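Local coordinates for DNA mimic protein DMP12 (Neisseria meningitidis MC58, PDB 3W1O) that acts as a monomeric DNA mimic that binds the dimeric histone-like protein HU at its DNA-binding sites and partially prevents HU from binding DNA, at residues N6-D14 with T22-K30; E35-Q44 with L97-Y107. All coordinates share one frame; numbering follows the deposited sequence.

Contact 1. Residues N6-D14 with T22-K30. With MG (magnesium ion), chain C.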
loop_
_atom_site.group_PDB
_atom_site.type_symbol
_atom_site.label_atom_id
_atom_site.label_comp_id
_atom_site.label_asym_id
_atom_site.label_seq_id
_atom_site.Cartn_x
_atom_site.Cartn_y
_atom_site.Cartn_z
ATOM N N ASN A 6 3.421 7.329 10.516
ATOM C CA ASN A 6 3.390 5.924 10.058
ATOM C C ASN A 6 3.449 5.828 8.535
ATOM O O ASN A 6 3.032 6.739 7.845
ATOM C CB ASN A 6 2.125 5.232 10.552
ATOM C CG ASN A 6 2.158 4.947 12.030
ATOM O OD1 ASN A 6 3.133 4.416 12.542
ATOM N ND2 ASN A 6 1.074 5.264 12.710
ATOM N N LEU A 7 3.941 4.707 8.050
ATOM C CA LEU A 7 3.929 4.334 6.629
ATOM C C LEU A 7 2.500 4.215 6.156
ATOM O O LEU A 7 1.684 3.619 6.847
ATOM C CB LEU A 7 4.637 2.980 6.452
ATOM C CG LEU A 7 4.445 2.187 5.154
ATOM C CD1 LEU A 7 4.965 3.037 3.967
ATOM C CD2 LEU A 7 5.235 0.907 5.345
ATOM N N LEU A 8 2.204 4.789 4.985
ATOM C CA LEU A 8 0.864 4.616 4.419
ATOM C C LEU A 8 0.954 3.900 3.102
ATOM O O LEU A 8 1.857 4.145 2.302
ATOM C CB LEU A 8 0.149 5.951 4.231
ATOM C CG LEU A 8 -0.061 6.851 5.468
ATOM C CD1 LEU A 8 -0.871 8.072 5.033
ATOM C CD2 LEU A 8 -0.750 6.111 6.626
ATOM N N ILE A 9 -0.003 3.015 2.869
ATOM C CA ILE A 9 -0.211 2.496 1.503
ATOM C C ILE A 9 -1.645 2.877 1.223
ATOM O O ILE A 9 -2.531 2.501 2.000
ATOM C CB ILE A 9 -0.048 0.989 1.484
ATOM C CG1 ILE A 9 1.427 0.640 1.817
ATOM C CG2 ILE A 9 -0.563 0.404 0.125
ATOM C CD1 ILE A 9 1.766 -0.862 1.853
ATOM N N PHE A 10 -1.900 3.656 0.181
ATOM C CA PHE A 10 -3.259 4.106 -0.008
ATOM C C PHE A 10 -3.592 4.490 -1.450
ATOM O O PHE A 10 -2.660 4.635 -2.294
ATOM C CB PHE A 10 -3.546 5.321 0.912
ATOM C CG PHE A 10 -2.934 6.630 0.432
ATOM C CD1 PHE A 10 -3.677 7.531 -0.343
ATOM C CD2 PHE A 10 -1.608 6.931 0.733
ATOM C CE1 PHE A 10 -3.065 8.741 -0.846
ATOM C CE2 PHE A 10 -1.021 8.121 0.257
ATOM C CZ PHE A 10 -1.777 9.025 -0.523
ATOM N N CYS A 11 -4.897 4.689 -1.688
ATOM C CA CYS A 11 -5.351 5.440 -2.866
ATOM C C CYS A 11 -6.421 6.380 -2.384
ATOM O O CYS A 11 -6.881 6.285 -1.240
ATOM C CB CYS A 11 -5.819 4.486 -3.992
ATOM S SG CYS A 11 -7.281 3.532 -3.541
ATOM N N LEU A 12 -6.750 7.381 -3.201
ATOM C CA LEU A 12 -7.867 8.219 -2.937
ATOM C C LEU A 12 -9.160 7.427 -3.074
ATOM O O LEU A 12 -9.248 6.444 -3.850
ATOM C CB LEU A 12 -7.901 9.365 -3.920
ATOM C CG LEU A 12 -6.661 10.243 -3.847
ATOM C CD1 LEU A 12 -6.770 11.524 -4.724
ATOM C CD2 LEU A 12 -6.406 10.614 -2.409
ATOM N N LYS A 13 -10.156 7.896 -2.354
ATOM C CA LYS A 13 -11.516 7.422 -2.539
ATOM C C LYS A 13 -12.112 7.813 -3.885
ATOM O O LYS A 13 -11.721 8.809 -4.473
ATOM C CB LYS A 13 -12.392 8.039 -1.476
ATOM C CG LYS A 13 -12.318 7.287 -0.196
ATOM C CD LYS A 13 -12.955 8.123 0.869
ATOM C CE LYS A 13 -13.505 7.276 1.952
ATOM N NZ LYS A 13 -14.436 8.187 2.695
ATOM N N ASP A 14 -13.093 7.026 -4.299
ATOM C CA ASP A 14 -13.875 7.221 -5.508
ATOM C C ASP A 14 -14.204 8.694 -5.755
ATOM O O ASP A 14 -13.920 9.228 -6.832
ATOM C CB ASP A 14 -15.150 6.369 -5.436
ATOM C CG ASP A 14 -16.042 6.537 -6.658
ATOM O OD1 ASP A 14 -15.521 6.939 -7.729
ATOM O OD2 ASP A 14 -17.256 6.252 -6.533
ATOM N N THR A 22 1.338 16.739 -2.454
ATOM C CA THR A 22 1.438 17.009 -1.009
ATOM C C THR A 22 0.058 16.972 -0.372
ATOM O O THR A 22 -0.139 16.386 0.728
ATOM C CB THR A 22 2.119 18.346 -0.724
ATOM O OG1 THR A 22 3.492 18.247 -1.135
ATOM C CG2 THR A 22 2.107 18.633 0.783
ATOM N N GLU A 23 -0.893 17.556 -1.089
ATOM C CA GLU A 23 -2.296 17.543 -0.681
ATOM C C GLU A 23 -2.913 16.131 -0.644
ATOM O O GLU A 23 -3.790 15.896 0.200
ATOM C CB GLU A 23 -3.132 18.423 -1.594
ATOM C CG GLU A 23 -2.956 19.887 -1.334
ATOM C CD GLU A 23 -3.857 20.740 -2.228
ATOM O OE1 GLU A 23 -3.332 21.662 -2.895
ATOM O OE2 GLU A 23 -5.082 20.483 -2.265
ATOM N N MET A 24 -2.493 15.218 -1.532
ATOM C CA MET A 24 -2.983 13.815 -1.493
ATOM C C MET A 24 -2.459 13.144 -0.233
ATOM O O MET A 24 -3.164 12.385 0.433
ATOM C CB MET A 24 -2.495 12.959 -2.681
ATOM C CG MET A 24 -3.038 13.342 -4.000
ATOM S SD MET A 24 -2.229 12.460 -5.393
ATOM C CE MET A 24 -3.040 10.828 -5.288
ATOM N N ILE A 25 -1.189 13.403 0.081
ATOM C CA ILE A 25 -0.584 12.801 1.300
ATOM C C ILE A 25 -1.298 13.340 2.542
ATOM O O ILE A 25 -1.622 12.575 3.457
ATOM C CB ILE A 25 0.926 13.117 1.425
ATOM C CG1 ILE A 25 1.687 12.590 0.201
ATOM C CG2 ILE A 25 1.530 12.499 2.723
ATOM C CD1 ILE A 25 1.601 11.056 0.027
ATOM N N ASP A 26 -1.529 14.648 2.561
ATOM C CA ASP A 26 -2.272 15.269 3.648
ATOM C C ASP A 26 -3.649 14.623 3.780
ATOM O O ASP A 26 -4.047 14.285 4.872
ATOM C CB ASP A 26 -2.433 16.761 3.428
ATOM C CG ASP A 26 -1.113 17.528 3.506
ATOM O OD1 ASP A 26 -0.100 17.023 4.071
ATOM O OD2 ASP A 26 -1.123 18.673 2.988
ATOM N N TRP A 27 -4.340 14.418 2.659
ATOM C CA TRP A 27 -5.638 13.751 2.648
ATOM C C TRP A 27 -5.524 12.371 3.308
ATOM O O TRP A 27 -6.358 12.039 4.167
ATOM C CB TRP A 27 -6.204 13.622 1.236
ATOM C CG TRP A 27 -7.532 12.944 1.191
ATOM C CD1 TRP A 27 -8.756 13.544 1.228
ATOM C CD2 TRP A 27 -7.772 11.523 1.070
ATOM N NE1 TRP A 27 -9.737 12.595 1.139
ATOM C CE2 TRP A 27 -9.169 11.346 1.057
ATOM C CE3 TRP A 27 -6.927 10.387 0.975
ATOM C CZ2 TRP A 27 -9.786 10.063 0.957
ATOM C CZ3 TRP A 27 -7.520 9.113 0.865
ATOM C CH2 TRP A 27 -8.937 8.961 0.874
ATOM N N ALA A 28 -4.498 11.591 2.951
ATOM C CA ALA A 28 -4.393 10.222 3.474
ATOM C C ALA A 28 -4.237 10.254 5.007
ATOM O O ALA A 28 -4.931 9.517 5.708
ATOM C CB ALA A 28 -3.221 9.523 2.822
ATOM N N TYR A 29 -3.337 11.117 5.497
ATOM C CA TYR A 29 -3.100 11.198 6.958
ATOM C C TYR A 29 -4.320 11.689 7.692
ATOM O O TYR A 29 -4.512 11.333 8.864
ATOM C CB TYR A 29 -1.885 12.077 7.288
ATOM C CG TYR A 29 -0.591 11.309 7.137
ATOM C CD1 TYR A 29 -0.301 10.209 7.960
ATOM C CD2 TYR A 29 0.333 11.660 6.156
ATOM C CE1 TYR A 29 0.897 9.480 7.804
ATOM C CE2 TYR A 29 1.522 10.947 6.000
ATOM C CZ TYR A 29 1.808 9.873 6.813
ATOM O OH TYR A 29 2.991 9.167 6.621
ATOM N N LYS A 30 -5.137 12.495 7.004
ATOM C CA LYS A 30 -6.442 12.947 7.537
ATOM C C LYS A 30 -7.602 11.969 7.367
ATOM O O LYS A 30 -8.686 12.208 7.916
ATOM C CB LYS A 30 -6.866 14.265 6.869
ATOM C CG LYS A 30 -6.050 15.461 7.369
ATOM C CD LYS A 30 -6.109 16.603 6.351
ATOM C CE LYS A 30 -7.265 17.535 6.643
ATOM N NZ LYS A 30 -6.986 18.852 5.978
HETATM MG MG MG C . -15.152 7.073 -9.907
HETATM O O HOH W 1 -13.011 6.651 -9.199
HETATM O O HOH W 2 -14.387 7.147 -12.008
HETATM O O HOH W 3 -17.059 6.189 -10.480
HETATM O O HOH W 4 -14.976 4.795 -9.876
#
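Tyr29 OH donates a 2.7 Å hydrogen bond to the backbone O of Asn6, reaching it nearly in line with the carbonyl (C=O...O angle 158°) but tilted from its plane. A tyrosine suits this place because its ring can be apolar while its end is polar: Leu8 CD1 sits over the centre of one face, 3.5 Å from the ring centroid. With CG set between its backbone N and carbonyl carbon (chi1 76°), Phe10 lays its ring on the helix. There Ala28 CB stands 3.5 Å from the ring centroid, almost straight above it, while Ile25 CD1 meets the ring edge. The small alanine lets the aromatic ring come this close to the helix. Beyond the strand, Leu12 CD2 covers the rim of one Trp27 face, 3.4 Å from CE3, and its CD1 meets the bent end of Met24 at CE, 3.8 Å away. The aliphatic part of Lys13 runs past the indole edge, with CD 3.7 Å from Trp27 CZ2. Farther on, Asp14 OD1 binds the magnesium ion, alongside four waters. A helix thus packs across one face of an antiparallel sheet: strand 7-10 runs across helix segment 22-30 at 101°, hydrogen-bonded to strands 37-40 and 115-118, while Ile9 turns to helix 96-111.

Contact 2. Residues E35-Q44 with L97-Y107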
loop_
_atom_site.group_PDB
_atom_site.type_symbol
_atom_site.label_atom_id
_atom_site.label_comp_id
_atom_site.label_asym_id
_atom_site.label_seq_id
_atom_site.Cartn_x
_atom_site.Cartn_y
_atom_site.Cartn_z
ATOM N N GLU A 35 -11.199 2.968 4.075
ATOM C CA GLU A 35 -10.891 1.637 3.606
ATOM C C GLU A 35 -9.776 1.686 2.541
ATOM O O GLU A 35 -9.157 0.668 2.229
ATOM C CB GLU A 35 -12.162 0.974 2.988
ATOM C CG GLU A 35 -12.565 1.531 1.616
ATOM C CD GLU A 35 -13.843 0.899 1.115
ATOM O OE1 GLU A 35 -13.760 -0.255 0.652
ATOM O OE2 GLU A 35 -14.894 1.559 1.176
ATOM N N THR A 36 -9.503 2.876 2.020
ATOM C CA THR A 36 -8.506 3.015 0.924
ATOM C C THR A 36 -7.129 3.341 1.475
ATOM O O THR A 36 -6.194 3.515 0.697
ATOM C CB THR A 36 -8.870 4.112 -0.096
ATOM O OG1 THR A 36 -8.833 5.412 0.541
ATOM C CG2 THR A 36 -10.299 3.830 -0.712
ATOM N N VAL A 37 -7.015 3.423 2.810
ATOM C CA VAL A 37 -5.767 3.832 3.435
ATOM C C VAL A 37 -5.347 2.730 4.373
ATOM O O VAL A 37 -6.151 2.287 5.239
ATOM C CB VAL A 37 -5.851 5.161 4.202
ATOM C CG1 VAL A 37 -4.533 5.389 5.004
ATOM C CG2 VAL A 37 -6.129 6.331 3.286
ATOM N N VAL A 38 -4.118 2.251 4.220
ATOM C CA VAL A 38 -3.588 1.345 5.227
ATOM C C VAL A 38 -2.477 2.102 5.981
ATOM O O VAL A 38 -1.511 2.526 5.381
ATOM C CB VAL A 38 -3.007 0.072 4.612
ATOM C CG1 VAL A 38 -2.530 -0.874 5.718
ATOM C CG2 VAL A 38 -4.065 -0.641 3.744
ATOM N N GLU A 39 -2.609 2.222 7.299
ATOM C CA GLU A 39 -1.576 2.806 8.131
ATOM C C GLU A 39 -0.785 1.658 8.724
ATOM O O GLU A 39 -1.378 0.718 9.263
ATOM C CB GLU A 39 -2.279 3.585 9.259
ATOM C CG GLU A 39 -1.352 4.203 10.257
ATOM C CD GLU A 39 -2.131 4.846 11.389
ATOM O OE1 GLU A 39 -3.153 4.267 11.849
ATOM O OE2 GLU A 39 -1.691 5.924 11.802
ATOM N N ILE A 40 0.545 1.718 8.654
ATOM C CA ILE A 40 1.366 0.590 9.038
ATOM C C ILE A 40 2.372 1.062 10.065
ATOM O O ILE A 40 3.170 1.930 9.768
ATOM C CB ILE A 40 2.093 -0.018 7.843
ATOM C CG1 ILE A 40 1.070 -0.348 6.765
ATOM C CG2 ILE A 40 2.842 -1.334 8.254
ATOM C CD1 ILE A 40 1.664 -1.014 5.479
ATOM N N THR A 41 2.380 0.438 11.243
ATOM C CA THR A 41 3.235 0.955 12.291
ATOM C C THR A 41 4.642 0.377 12.177
ATOM O O THR A 41 4.867 -0.607 11.488
ATOM C CB THR A 41 2.671 0.563 13.655
ATOM O OG1 THR A 41 2.692 -0.864 13.751
ATOM C CG2 THR A 41 1.237 1.064 13.773
ATOM N N GLU A 42 5.593 0.975 12.894
ATOM C CA GLU A 42 6.924 0.363 13.010
ATOM C C GLU A 42 6.867 -1.128 13.374
ATOM O O GLU A 42 7.622 -1.946 12.817
ATOM C CB GLU A 42 7.773 1.115 14.054
ATOM C CG GLU A 42 8.070 2.547 13.673
ATOM C CD GLU A 42 8.643 3.380 14.840
ATOM O OE1 GLU A 42 8.915 2.803 15.920
ATOM O OE2 GLU A 42 8.819 4.609 14.649
ATOM N N ASN A 43 6.033 -1.493 14.343
ATOM C CA ASN A 43 6.043 -2.886 14.795
ATOM C C ASN A 43 5.493 -3.806 13.715
ATOM O O ASN A 43 5.946 -4.918 13.570
ATOM C CB ASN A 43 5.295 -3.066 16.128
ATOM C CG ASN A 43 6.082 -2.467 17.297
ATOM O OD1 ASN A 43 7.313 -2.323 17.212
ATOM N ND2 ASN A 43 5.395 -2.093 18.359
ATOM N N GLN A 44 4.512 -3.323 12.959
ATOM C CA GLN A 44 4.042 -4.086 11.797
ATOM C C GLN A 44 5.121 -4.173 10.734
ATOM O O GLN A 44 5.233 -5.188 10.072
ATOM C CB GLN A 44 2.836 -3.399 11.164
ATOM C CG GLN A 44 1.616 -3.550 12.071
ATOM C CD GLN A 44 0.453 -2.797 11.528
ATOM O OE1 GLN A 44 0.514 -1.592 11.359
ATOM N NE2 GLN A 44 -0.626 -3.521 11.228
ATOM N N LEU A 97 -3.249 -7.397 8.033
ATOM C CA LEU A 97 -2.529 -6.355 7.290
ATOM C C LEU A 97 -2.483 -6.679 5.791
ATOM O O LEU A 97 -2.618 -5.785 4.935
ATOM C CB LEU A 97 -1.096 -6.213 7.839
ATOM C CG LEU A 97 -0.181 -5.237 7.065
ATOM C CD1 LEU A 97 -0.755 -3.827 7.198
ATOM C CD2 LEU A 97 1.262 -5.291 7.622
ATOM N N VAL A 98 -2.252 -7.949 5.463
ATOM C CA VAL A 98 -2.162 -8.342 4.073
ATOM C C VAL A 98 -3.523 -8.173 3.420
ATOM O O VAL A 98 -3.597 -7.675 2.307
ATOM C CB VAL A 98 -1.608 -9.784 3.914
ATOM C CG1 VAL A 98 -1.504 -10.169 2.408
ATOM C CG2 VAL A 98 -0.207 -9.878 4.619
ATOM N N LYS A 99 -4.619 -8.553 4.121
ATOM C CA LYS A 99 -5.945 -8.326 3.604
ATOM C C LYS A 99 -6.214 -6.847 3.367
ATOM O O LYS A 99 -6.876 -6.484 2.394
ATOM C CB LYS A 99 -7.040 -8.863 4.547
ATOM C CG LYS A 99 -7.112 -10.419 4.614
ATOM C CD LYS A 99 -8.110 -10.855 5.735
ATOM C CE LYS A 99 -9.500 -10.258 5.438
ATOM N NZ LYS A 99 -10.443 -10.992 6.275
ATOM N N ASN A 100 -5.747 -6.020 4.293
ATOM C CA ASN A 100 -5.976 -4.616 4.179
ATOM C C ASN A 100 -5.240 -4.029 2.962
ATOM O O ASN A 100 -5.774 -3.146 2.294
ATOM C CB ASN A 100 -5.565 -3.919 5.461
ATOM C CG ASN A 100 -6.559 -4.171 6.583
ATOM O OD1 ASN A 100 -7.717 -4.477 6.312
ATOM N ND2 ASN A 100 -6.107 -4.079 7.809
ATOM N N ILE A 101 -4.021 -4.502 2.726
ATOM C CA ILE A 101 -3.252 -3.996 1.570
ATOM C C ILE A 101 -3.950 -4.485 0.318
ATOM O O ILE A 101 -4.235 -3.695 -0.594
ATOM C CB ILE A 101 -1.781 -4.475 1.597
ATOM C CG1 ILE A 101 -1.046 -3.758 2.724
ATOM C CG2 ILE A 101 -1.091 -4.161 0.258
ATOM C CD1 ILE A 101 0.387 -4.330 2.983
ATOM N N ILE A 102 -4.345 -5.756 0.327
ATOM C CA ILE A 102 -5.089 -6.304 -0.826
ATOM C C ILE A 102 -6.325 -5.469 -1.150
ATOM O O ILE A 102 -6.655 -5.196 -2.332
ATOM C CB ILE A 102 -5.442 -7.791 -0.608
ATOM C CG1 ILE A 102 -4.198 -8.676 -0.737
ATOM C CG2 ILE A 102 -6.527 -8.231 -1.607
ATOM C CD1 ILE A 102 -4.449 -10.144 -0.186
ATOM N N HIS A 103 -7.005 -5.028 -0.099
ATOM C CA HIS A 103 -8.229 -4.300 -0.325
ATOM C C HIS A 103 -7.996 -2.957 -1.009
ATOM O O HIS A 103 -8.809 -2.523 -1.860
ATOM C CB HIS A 103 -8.946 -4.013 0.983
ATOM C CG HIS A 103 -10.300 -3.451 0.752
ATOM N ND1 HIS A 103 -11.324 -4.207 0.215
ATOM C CD2 HIS A 103 -10.773 -2.187 0.865
ATOM C CE1 HIS A 103 -12.390 -3.440 0.059
ATOM N NE2 HIS A 103 -12.083 -2.210 0.448
ATOM N N VAL A 104 -6.947 -2.252 -0.567
ATOM C CA VAL A 104 -6.566 -0.999 -1.252
ATOM C C VAL A 104 -6.280 -1.259 -2.707
ATOM O O VAL A 104 -6.737 -0.527 -3.573
ATOM C CB VAL A 104 -5.313 -0.383 -0.625
ATOM C CG1 VAL A 104 -4.869 0.894 -1.482
ATOM C CG2 VAL A 104 -5.693 0.021 0.821
ATOM N N LEU A 105 -5.558 -2.322 -2.973
ATOM C CA LEU A 105 -5.238 -2.685 -4.360
ATOM C C LEU A 105 -6.521 -2.952 -5.181
ATOM O O LEU A 105 -6.717 -2.400 -6.271
ATOM C CB LEU A 105 -4.276 -3.884 -4.397
ATOM C CG LEU A 105 -2.944 -3.692 -3.631
ATOM C CD1 LEU A 105 -2.107 -4.962 -3.737
ATOM C CD2 LEU A 105 -2.163 -2.447 -4.122
ATOM N N GLU A 106 -7.419 -3.756 -4.642
ATOM C CA GLU A 106 -8.703 -4.010 -5.330
ATOM C C GLU A 106 -9.490 -2.743 -5.584
ATOM O O GLU A 106 -10.062 -2.553 -6.685
ATOM C CB GLU A 106 -9.551 -5.016 -4.517
ATOM C CG GLU A 106 -8.920 -6.379 -4.511
ATOM C CD GLU A 106 -9.704 -7.425 -3.752
ATOM O OE1 GLU A 106 -10.632 -7.043 -3.023
ATOM O OE2 GLU A 106 -9.369 -8.630 -3.879
ATOM N N TYR A 107 -9.529 -1.856 -4.591
ATOM C CA TYR A 107 -10.294 -0.652 -4.716
ATOM C C TYR A 107 -9.685 0.192 -5.851
ATOM O O TYR A 107 -10.407 0.874 -6.612
ATOM C CB TYR A 107 -10.225 0.148 -3.422
ATOM C CG TYR A 107 -11.130 1.344 -3.352
ATOM C CD1 TYR A 107 -12.323 1.313 -2.643
ATOM C CD2 TYR A 107 -10.772 2.550 -3.975
ATOM C CE1 TYR A 107 -13.167 2.448 -2.542
ATOM C CE2 TYR A 107 -11.629 3.653 -3.915
ATOM C CZ TYR A 107 -12.781 3.614 -3.193
ATOM O OH TYR A 107 -13.570 4.729 -3.149
HETATM O O HOH W 5 -8.087 -1.582 3.440
#
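A strand-on-helix interface closed at its outer end by a histidine-carboxylate hydrogen bond joins residues 35-44 to helix segment 97-107. His103 NE2 gives its N-H to the anti lone pair of Glu35 OE1 at 2.6 Å, with an N-H...O angle of 171°; carboxylate and imidazole lie nearly coplanar, 12° apart. Such a short, straight bond would probably favour a positively charged imidazole. Nearby, one water donates to both Glu35 O and Asn100 O, bridging the two backbones. Thr36 CG2 lies over the centre of the Tyr107 ring, 3.3 Å from the centroid, so threonine offers a methyl to the aromatic face while its hydroxyl bonds to Ser34 and Cys11 O. Further in, beta-branched Val38 divides its methyls: CG1 goes to Leu97 CD1 (3.7 Å), and CG2 packs tightly on Val104 CG2 (3.4 Å). With its CG anti to the backbone N (chi1 175°), Leu97 carries CD1 out towards the strand, where it meets both Val38 CG1 and Ile40 CG1. Past the strand, Thr41 and Gln44 form a capping box at the start of helix 42-51: Gln44 N bonds to Thr41 OG1, and Thr41 N to Gln44 OE1. Strand 37-40, at the edge of the sheet beside strand 7-10, lies against helix 96-111, which also packs on helix 77-88.

Contacts 1 and 2 lie 12 Å apart, centre to centre, and follow one another along the chain, helix 21-30 leading on to strand 37-40. Both use the antiparallel sheet, but from its two faces: helix 21-30 packs on one and helix 96-111 on the other. Their strands are neighbours, and Ile9 O lies 2.7 Å from Val38 N, a probable hydrogen bond between the two contacts. A second bridge is Tyr107 OH, 2.6 Å from Asp14 N, probably also hydrogen-bonded. This ties helix 96-111, through Tyr107, to the residue whose OD1 binds the magnesium ion at 2.2 Å; the Tyr107 side chain is itself about 7 Å from the metal.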